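PDB 4Y9J: protein ACDH-11, isoform b from Caenorhabditis elegans, which belongs to the acyl-CoA dehydrogenase family of flavoproteins and binds flavin-adenine dinucleotide. Local coordinates for residues 79-84 with 88-93; 531-536 with 559-564. All blocks are in the same frame, centred on the assembly; numbering follows the deposited sequence.

Interaction 1: residues 79-84 with 88-93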
ATOM      1  N   LEU B  79       6.907   7.614   8.118  1.00 31.16           N
ATOM      2  CA  LEU B  79       7.299   8.991   8.411  1.00 31.45           C
ATOM      3  C   LEU B  79       6.383   9.959   7.694  1.00 31.83           C
ATOM      4  O   LEU B  79       6.129   9.789   6.476  1.00 32.01           O
ATOM      5  CB  LEU B  79       8.752   9.229   7.987  1.00 30.51           C
ATOM      6  CG  LEU B  79       9.237  10.651   8.014  1.00 32.96           C
ATOM      7  CD1 LEU B  79       9.219  11.166   9.454  1.00 34.06           C
ATOM      8  CD2 LEU B  79      10.630  10.816   7.357  1.00 31.04           C
ATOM      9  N   GLU B  80       5.818  10.921   8.409  1.00 33.21           N
ATOM     10  CA  GLU B  80       5.062  12.025   7.814  1.00 34.90           C
ATOM     11  C   GLU B  80       5.704  13.308   8.107  1.00 36.11           C
ATOM     12  O   GLU B  80       5.805  13.709   9.265  1.00 35.83           O
ATOM     13  CB  GLU B  80       3.649  12.073   8.356  1.00 38.89           C
ATOM     14  CG  GLU B  80       2.863  10.839   7.976  1.00 42.28           C
ATOM     15  CD  GLU B  80       1.456  10.734   8.572  1.00 48.58           C
ATOM     16  OE1 GLU B  80       1.010  11.608   9.347  1.00 48.21           O
ATOM     17  OE2 GLU B  80       0.813   9.706   8.274  1.00 55.12           O
ATOM     18  N   HIS B  81       6.144  13.979   7.058  1.00 36.31           N
ATOM     19  CA  HIS B  81       6.855  15.225   7.201  1.00 36.67           C
ATOM     20  C   HIS B  81       5.994  16.303   7.798  1.00 34.82           C
ATOM     21  O   HIS B  81       6.469  17.018   8.677  1.00 33.55           O
ATOM     22  CB  HIS B  81       7.402  15.767   5.864  1.00 39.41           C
ATOM     23  CG  HIS B  81       8.527  14.956   5.263  1.00 42.68           C
ATOM     24  ND1 HIS B  81       9.546  14.381   6.006  1.00 43.56           N
ATOM     25  CD2 HIS B  81       8.820  14.684   3.963  1.00 45.19           C
ATOM     26  CE1 HIS B  81      10.393  13.758   5.201  1.00 42.82           C
ATOM     27  NE2 HIS B  81       9.967  13.908   3.958  1.00 53.61           N
ATOM     28  N   GLN B  82       4.802  16.480   7.234  1.00 34.95           N
ATOM     29  CA  GLN B  82       3.925  17.589   7.546  1.00 37.67           C
ATOM     30  C   GLN B  82       2.639  17.045   8.180  1.00 35.21           C
ATOM     31  O   GLN B  82       2.252  15.884   7.954  1.00 37.01           O
ATOM     32  CB  GLN B  82       3.495  18.356   6.241  1.00 43.30           C
ATOM     33  CG  GLN B  82       4.507  18.359   5.065  1.00 48.85           C
ATOM     34  CD  GLN B  82       5.803  19.102   5.341  1.00 54.38           C
ATOM     35  OE1 GLN B  82       6.910  18.793   4.768  1.00 52.90           O
ATOM     36  NE2 GLN B  82       5.718  20.029   6.240  1.00 53.50           N
ATOM     37  N   ASP B  83       1.994  17.887   8.956  1.00 34.70           N
ATOM     38  CA  ASP B  83       0.642  17.663   9.407  1.00 35.40           C
ATOM     39  C   ASP B  83      -0.294  18.114   8.284  1.00 37.46           C
ATOM     40  O   ASP B  83       0.167  18.406   7.200  1.00 38.60           O
ATOM     41  CB  ASP B  83       0.404  18.356  10.770  1.00 36.71           C
ATOM     42  CG  ASP B  83       0.276  19.838  10.719  1.00 40.70           C
ATOM     43  OD1 ASP B  83       0.124  20.496   9.629  1.00 41.10           O
ATOM     44  OD2 ASP B  83       0.095  20.408  11.831  1.00 46.08           O
ATOM     45  N   ALA B  84      -1.589  18.224   8.511  1.00 37.33           N
ATOM     46  CA  ALA B  84      -2.493  18.459   7.428  1.00 37.18           C
ATOM     47  C   ALA B  84      -2.672  19.932   7.144  1.00 37.45           C
ATOM     48  O   ALA B  84      -3.410  20.298   6.259  1.00 38.89           O
ATOM     49  CB  ALA B  84      -3.853  17.831   7.753  1.00 38.73           C
ATOM     50  N   ARG B  88       5.560  21.557   9.675  1.00 39.49           N
ATOM     51  CA  ARG B  88       6.490  20.472   9.596  1.00 40.94           C
ATOM     52  C   ARG B  88       6.555  19.780  10.977  1.00 39.52           C
ATOM     53  O   ARG B  88       6.748  20.457  11.960  1.00 41.89           O
ATOM     54  CB  ARG B  88       7.847  21.042   9.305  1.00 44.24           C
ATOM     55  CG  ARG B  88       8.888  19.980   9.319  1.00 45.00           C
ATOM     56  CD  ARG B  88       9.034  19.442   7.935  1.00 43.74           C
ATOM     57  NE  ARG B  88       9.885  18.272   7.991  1.00 45.09           N
ATOM     58  CZ  ARG B  88      10.660  17.847   6.998  1.00 39.69           C
ATOM     59  NH1 ARG B  88      10.771  18.531   5.842  1.00 41.95           N
ATOM     60  NH2 ARG B  88      11.362  16.795   7.171  1.00 41.12           N
ATOM     61  N   VAL B  89       6.319  18.492  11.019  1.00 36.70           N
ATOM     62  CA  VAL B  89       6.210  17.745  12.283  1.00 38.23           C
ATOM     63  C   VAL B  89       7.109  16.532  12.371  1.00 39.49           C
ATOM     64  O   VAL B  89       7.461  16.145  13.480  1.00 42.70           O
ATOM     65  CB  VAL B  89       4.756  17.308  12.616  1.00 37.61           C
ATOM     66  CG1 VAL B  89       3.842  18.524  12.842  1.00 40.88           C
ATOM     67  CG2 VAL B  89       4.189  16.393  11.561  1.00 36.98           C
ATOM     68  N   ASP B  90       7.559  15.964  11.251  1.00 38.15           N
ATOM     69  CA  ASP B  90       8.460  14.817  11.284  1.00 40.12           C
ATOM     70  C   ASP B  90       7.858  13.703  12.180  1.00 39.62           C
ATOM     71  O   ASP B  90       8.481  13.181  13.095  1.00 37.58           O
ATOM     72  CB  ASP B  90       9.844  15.272  11.782  1.00 40.31           C
ATOM     73  CG  ASP B  90      10.603  16.226  10.770  1.00 44.44           C
ATOM     74  OD1 ASP B  90      11.180  15.683   9.906  1.00 37.00           O
ATOM     75  OD2 ASP B  90      10.662  17.496  10.850  1.00 47.60           O
ATOM     76  N   LYS B  91       6.641  13.322  11.903  1.00 37.15           N
ATOM     77  CA  LYS B  91       5.999  12.352  12.789  1.00 37.60           C
ATOM     78  C   LYS B  91       6.409  10.944  12.376  1.00 34.84           C
ATOM     79  O   LYS B  91       6.178  10.538  11.233  1.00 34.40           O
ATOM     80  CB  LYS B  91       4.479  12.525  12.743  1.00 41.01           C
ATOM     81  CG  LYS B  91       3.757  11.490  13.600  1.00 45.41           C
ATOM     82  CD  LYS B  91       2.333  11.895  13.936  1.00 52.68           C
ATOM     83  CE  LYS B  91       1.459  11.318  12.855  1.00 56.21           C
ATOM     84  NZ  LYS B  91       0.014  11.580  13.141  1.00 64.10           N
ATOM     85  N   LEU B  92       7.021  10.218  13.301  1.00 31.15           N
ATOM     86  CA  LEU B  92       7.394   8.820  13.066  1.00 32.44           C
ATOM     87  C   LEU B  92       6.290   7.957  13.608  1.00 37.97           C
ATOM     88  O   LEU B  92       5.914   8.117  14.778  1.00 38.27           O
ATOM     89  CB  LEU B  92       8.673   8.575  13.827  1.00 34.54           C
ATOM     90  CG  LEU B  92       9.332   7.238  13.648  1.00 35.72           C
ATOM     91  CD1 LEU B  92       9.821   7.072  12.220  1.00 35.64           C
ATOM     92  CD2 LEU B  92      10.513   7.127  14.605  1.00 33.78           C
ATOM     93  N   ILE B  93       5.732   7.091  12.774  1.00 33.13           N
ATOM     94  CA  ILE B  93       4.663   6.209  13.137  1.00 34.51           C
ATOM     95  C   ILE B  93       5.202   4.808  13.246  1.00 34.50           C
ATOM     96  O   ILE B  93       5.627   4.220  12.245  1.00 30.89           O
ATOM     97  CB  ILE B  93       3.553   6.253  12.127  1.00 40.22           C
ATOM     98  CG1 ILE B  93       2.936   7.688  12.078  1.00 47.50           C
ATOM     99  CG2 ILE B  93       2.458   5.262  12.528  1.00 45.20           C
ATOM    100  CD1 ILE B  93       2.223   7.962  10.773  1.00 55.81           C
TER
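Glu80 and Lys91 form the hydrogen-bonded pair of a beta hairpin, strand 78-80 running antiparallel to strand 88-93: Glu80 N meets Lys91 O at 2.9 Å, and Lys91 N returns the bond to Glu80 O. The tight part lies one step nearer the turn. There a beta bulge shifts the register, and His81 O takes both Val89 N, at 2.8 Å, and Asp90 N, at 3.0 Å. The first bond is the nearer to the carbonyl plane; Asp90 N comes from well above it. Asp90 has a left-handed backbone conformation and is buried. Arg88 NE and NH2 grip its carboxylate side-on, one nitrogen to each oxygen, while Met271 N also binds OD1. Held in this way, the guanidinium lies over one face of the His81 imidazole, offset toward its rim, planes 33° apart; NH2 is 3.2 Å from His81 ND1 but badly angled for a hydrogen bond. The Gln82 amide, nearly perpendicular to the guanidinium, sets NE2 3.5 Å from Arg88 CA. The side carrying Glu80 and Lys91 is looser and more open to solvent. Lys91, bent at chi3 (91°), lays CE 3.5 Å from Glu80 OE1, while NZ, at 3.9 Å from Glu80 OE1, makes only a long salt bridge. Glu80 OE2 has a weak, long ion pair with Arg78 and rests 3.4 Å from the methyl Ile93 CD1.

Interaction 2: residues 531-536 with 559-564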
ATOM      1  N   ILE B 531      42.695 -16.749  12.461  1.00 44.55           N
ATOM      2  CA  ILE B 531      42.592 -16.475  13.891  1.00 45.41           C
ATOM      3  C   ILE B 531      41.252 -17.031  14.436  1.00 44.21           C
ATOM      4  O   ILE B 531      41.223 -17.817  15.466  1.00 44.86           O
ATOM      5  CB  ILE B 531      42.787 -14.982  14.188  1.00 44.13           C
ATOM      6  CG1 ILE B 531      44.224 -14.612  13.878  1.00 48.59           C
ATOM      7  CG2 ILE B 531      42.486 -14.678  15.679  1.00 46.20           C
ATOM      8  CD1 ILE B 531      44.556 -13.138  13.900  1.00 50.27           C
ATOM      9  N   ALA B 532      40.178 -16.697  13.745  1.00 39.84           N
ATOM     10  CA  ALA B 532      38.869 -17.118  14.191  1.00 38.69           C
ATOM     11  C   ALA B 532      38.829 -18.618  14.317  1.00 40.72           C
ATOM     12  O   ALA B 532      38.387 -19.133  15.299  1.00 41.93           O
ATOM     13  CB  ALA B 532      37.788 -16.644  13.233  1.00 38.05           C
ATOM     14  N   ARG B 533      39.332 -19.342  13.317  1.00 42.10           N
ATOM     15  CA  ARG B 533      39.210 -20.795  13.314  1.00 42.08           C
ATOM     16  C   ARG B 533      40.121 -21.468  14.341  1.00 44.62           C
ATOM     17  O   ARG B 533      39.753 -22.489  14.902  1.00 45.36           O
ATOM     18  CB  ARG B 533      39.499 -21.333  11.935  1.00 44.06           C
ATOM     19  CG  ARG B 533      38.444 -20.883  10.932  1.00 44.38           C
ATOM     20  CD  ARG B 533      38.656 -21.340   9.504  1.00 47.16           C
ATOM     21  NE  ARG B 533      39.899 -20.816   8.904  1.00 55.93           N
ATOM     22  CZ  ARG B 533      40.057 -20.213   7.708  1.00 57.42           C
ATOM     23  NH1 ARG B 533      38.979 -20.018   6.874  1.00 51.74           N
ATOM     24  NH2 ARG B 533      41.335 -19.832   7.355  1.00 52.75           N
ATOM     25  N   ILE B 534      41.337 -20.958  14.499  1.00 44.98           N
ATOM     26  CA  ILE B 534      42.268 -21.464  15.498  1.00 47.81           C
ATOM     27  C   ILE B 534      41.654 -21.304  16.886  1.00 46.57           C
ATOM     28  O   ILE B 534      41.673 -22.237  17.712  1.00 48.87           O
ATOM     29  CB  ILE B 534      43.654 -20.753  15.404  1.00 49.02           C
ATOM     30  CG1 ILE B 534      44.366 -21.252  14.123  1.00 51.59           C
ATOM     31  CG2 ILE B 534      44.534 -21.041  16.650  1.00 51.04           C
ATOM     32  CD1 ILE B 534      45.641 -20.518  13.776  1.00 53.69           C
ATOM     33  N   TYR B 535      41.179 -20.102  17.149  1.00 43.16           N
ATOM     34  CA  TYR B 535      40.653 -19.767  18.472  1.00 45.04           C
ATOM     35  C   TYR B 535      39.414 -20.627  18.730  1.00 44.70           C
ATOM     36  O   TYR B 535      39.281 -21.233  19.814  1.00 47.67           O
ATOM     37  CB  TYR B 535      40.339 -18.261  18.524  1.00 44.49           C
ATOM     38  CG  TYR B 535      40.443 -17.604  19.878  1.00 44.82           C
ATOM     39  CD1 TYR B 535      40.231 -18.311  21.059  1.00 47.69           C
ATOM     40  CD2 TYR B 535      40.687 -16.217  19.964  1.00 45.05           C
ATOM     41  CE1 TYR B 535      40.345 -17.662  22.319  1.00 50.15           C
ATOM     42  CE2 TYR B 535      40.784 -15.560  21.191  1.00 46.66           C
ATOM     43  CZ  TYR B 535      40.562 -16.252  22.347  1.00 48.58           C
ATOM     44  OH  TYR B 535      40.617 -15.565  23.518  1.00 51.99           O
ATOM     45  N   SER B 536      38.545 -20.739  17.724  1.00 43.11           N
ATOM     46  CA  SER B 536      37.268 -21.461  17.871  1.00 43.29           C
ATOM     47  C   SER B 536      37.553 -22.967  18.075  1.00 44.95           C
ATOM     48  O   SER B 536      36.931 -23.649  18.928  1.00 45.68           O
ATOM     49  CB  SER B 536      36.333 -21.238  16.676  1.00 42.50           C
ATOM     50  OG  SER B 536      35.894 -19.890  16.595  1.00 42.27           O
ATOM     51  N   TYR B 559      36.464 -32.442  16.604  1.00 51.61           N
ATOM     52  CA  TYR B 559      37.220 -33.121  15.596  1.00 53.02           C
ATOM     53  C   TYR B 559      36.906 -32.606  14.184  1.00 52.20           C
ATOM     54  O   TYR B 559      37.822 -32.283  13.409  1.00 51.71           O
ATOM     55  CB  TYR B 559      37.020 -34.652  15.693  1.00 55.82           C
ATOM     56  CG  TYR B 559      37.597 -35.337  14.518  1.00 56.38           C
ATOM     57  CD1 TYR B 559      38.937 -35.598  14.464  1.00 57.59           C
ATOM     58  CD2 TYR B 559      36.828 -35.609  13.384  1.00 56.95           C
ATOM     59  CE1 TYR B 559      39.516 -36.186  13.389  1.00 58.89           C
ATOM     60  CE2 TYR B 559      37.421 -36.210  12.278  1.00 58.67           C
ATOM     61  CZ  TYR B 559      38.779 -36.501  12.308  1.00 60.87           C
ATOM     62  OH  TYR B 559      39.456 -37.092  11.245  1.00 64.70           O
ATOM     63  N   ARG B 560      35.622 -32.518  13.857  1.00 51.10           N
ATOM     64  CA  ARG B 560      35.208 -32.026  12.511  1.00 49.12           C
ATOM     65  C   ARG B 560      35.600 -30.583  12.260  1.00 47.63           C
ATOM     66  O   ARG B 560      36.084 -30.227  11.180  1.00 48.92           O
ATOM     67  CB  ARG B 560      33.726 -32.229  12.310  1.00 47.72           C
ATOM     68  CG  ARG B 560      33.344 -33.693  12.356  1.00 49.73           C
ATOM     69  CD  ARG B 560      31.898 -33.843  12.005  1.00 48.43           C
ATOM     70  NE  ARG B 560      31.397 -35.205  12.141  1.00 50.04           N
ATOM     71  CZ  ARG B 560      30.204 -35.609  11.715  1.00 48.40           C
ATOM     72  NH1 ARG B 560      29.446 -34.784  11.066  1.00 47.43           N
ATOM     73  NH2 ARG B 560      29.793 -36.856  11.889  1.00 49.48           N
ATOM     74  N   TYR B 561      35.477 -29.755  13.281  1.00 46.29           N
ATOM     75  CA  TYR B 561      35.819 -28.346  13.118  1.00 46.83           C
ATOM     76  C   TYR B 561      37.325 -28.249  12.865  1.00 45.70           C
ATOM     77  O   TYR B 561      37.756 -27.471  12.028  1.00 45.20           O
ATOM     78  CB  TYR B 561      35.437 -27.533  14.385  1.00 44.53           C
ATOM     79  CG  TYR B 561      35.552 -26.046  14.182  1.00 44.94           C
ATOM     80  CD1 TYR B 561      36.779 -25.408  14.278  1.00 44.20           C
ATOM     81  CD2 TYR B 561      34.422 -25.277  13.896  1.00 42.45           C
ATOM     82  CE1 TYR B 561      36.881 -24.040  14.048  1.00 44.21           C
ATOM     83  CE2 TYR B 561      34.521 -23.917  13.652  1.00 42.63           C
ATOM     84  CZ  TYR B 561      35.767 -23.314  13.760  1.00 42.80           C
ATOM     85  OH  TYR B 561      35.872 -21.990  13.507  1.00 41.80           O
ATOM     86  N   CYS B 562      38.109 -29.016  13.600  1.00 48.50           N
ATOM     87  CA  CYS B 562      39.539 -28.827  13.552  1.00 50.55           C
ATOM     88  C   CYS B 562      40.223 -29.591  12.411  1.00 52.92           C
ATOM     89  O   CYS B 562      41.256 -29.163  11.901  1.00 57.77           O
ATOM     90  CB  CYS B 562      40.178 -29.251  14.865  1.00 54.23           C
ATOM     91  SG  CYS B 562      39.817 -28.121  16.211  1.00 54.39           S
ATOM     92  N   CYS B 563      39.723 -30.769  12.083  1.00 51.93           N
ATOM     93  CA  CYS B 563      40.449 -31.630  11.195  1.00 53.57           C
ATOM     94  C   CYS B 563      39.838 -31.701   9.823  1.00 51.57           C
ATOM     95  O   CYS B 563      40.451 -32.258   8.968  1.00 51.95           O
ATOM     96  CB  CYS B 563      40.498 -33.033  11.760  1.00 54.87           C
ATOM     97  SG  CYS B 563      41.453 -33.037  13.314  1.00 60.28           S
ATOM     98  N   GLU B 564      38.598 -31.274   9.665  1.00 50.79           N
ATOM     99  CA  GLU B 564      37.855 -31.465   8.366  1.00 50.73           C
ATOM    100  C   GLU B 564      37.649 -30.219   7.559  1.00 50.82           C
ATOM    101  O   GLU B 564      37.047 -30.268   6.480  1.00 50.93           O
ATOM    102  CB  GLU B 564      36.492 -32.136   8.577  1.00 49.34           C
ATOM    103  CG  GLU B 564      36.637 -33.587   9.026  1.00 50.88           C
ATOM    104  CD  GLU B 564      35.334 -34.346   9.199  1.00 50.16           C
ATOM    105  OE1 GLU B 564      34.269 -33.750   9.173  1.00 53.68           O
ATOM    106  OE2 GLU B 564      35.383 -35.585   9.394  1.00 57.99           O
TER
HETATM  107  O   HOH W   1      34.072 -20.387  14.571  1.00 41.64           O
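Ala532 O is gripped by two donors of the same residue: Ser536 N closes the helical turn at 2.9 Å, and the hydroxyl Ser536 OG adds a bond of the same length from the opposite face of the carbonyl plane. With OG anti to its own carbonyl carbon (chi1 -66°), Ser536 folds its hydroxyl back along helix 524-545 and presents CB to helix 552-563. The Tyr561 phenol end fills that approach, OH lying 3.3 Å from Ser536 CB. No direct hydrogen bond joins the two segments, but a water bridges them. It donates to Ser536 OG at 2.8 Å and is hydrogen-bonded to Tyr561 OH at 2.6 Å, giving the phenol a partner, while Ser536 OG both donates to Ala532 O and accepts from the water. Tyr561 reaches across with its ring anti to the backbone N (chi1 -170°), spanning much of the gap between the helices. Arg533 O lies at the ring edge, near its plane, 3.4 Å from Tyr561 CE1. Arg533 passes the phenol at about a right angle, CG 3.8 Å from Tyr561 OH, and then turns away at chi3 so that NE binds Leu567 O. This is buried, water-bridged packing within the ACDH-11 C-terminal domain-like region, the segments crossing at -142°, nearer antiparallel than parallel. Around it, helix 352-383 touches Ser536 through Leu371 and Tyr561 through Val363, helix 389-419 packs on Ala532 and Arg533 through Tyr405, and helix 486-512 lies against Cys562.

How the interactions relate
Interactions 1 and 2 are separate contacts that do not touch, 52 Å apart between centres and about 36 Å between nearest atoms, on opposite sides of the chain's centre. The hairpin of 79-84 with 88-93 belongs to the AidB-type N-terminal region and lies at the surface, against strand 269-274 of the acyl-CoA dehydrogenase middle-domain region. The helix pair 531-536 with 559-564 is buried in the ACDH-11 C-terminal domain-like region. Both have neighbours from other subunits: Gln82 packs on Val272 of the second subunit, and Arg560 forms a salt bridge with Asp583 of the fourth. Neither contact contributes residues to the pockets of flavin-adenine dinucleotide or of the undecanethioate ligand.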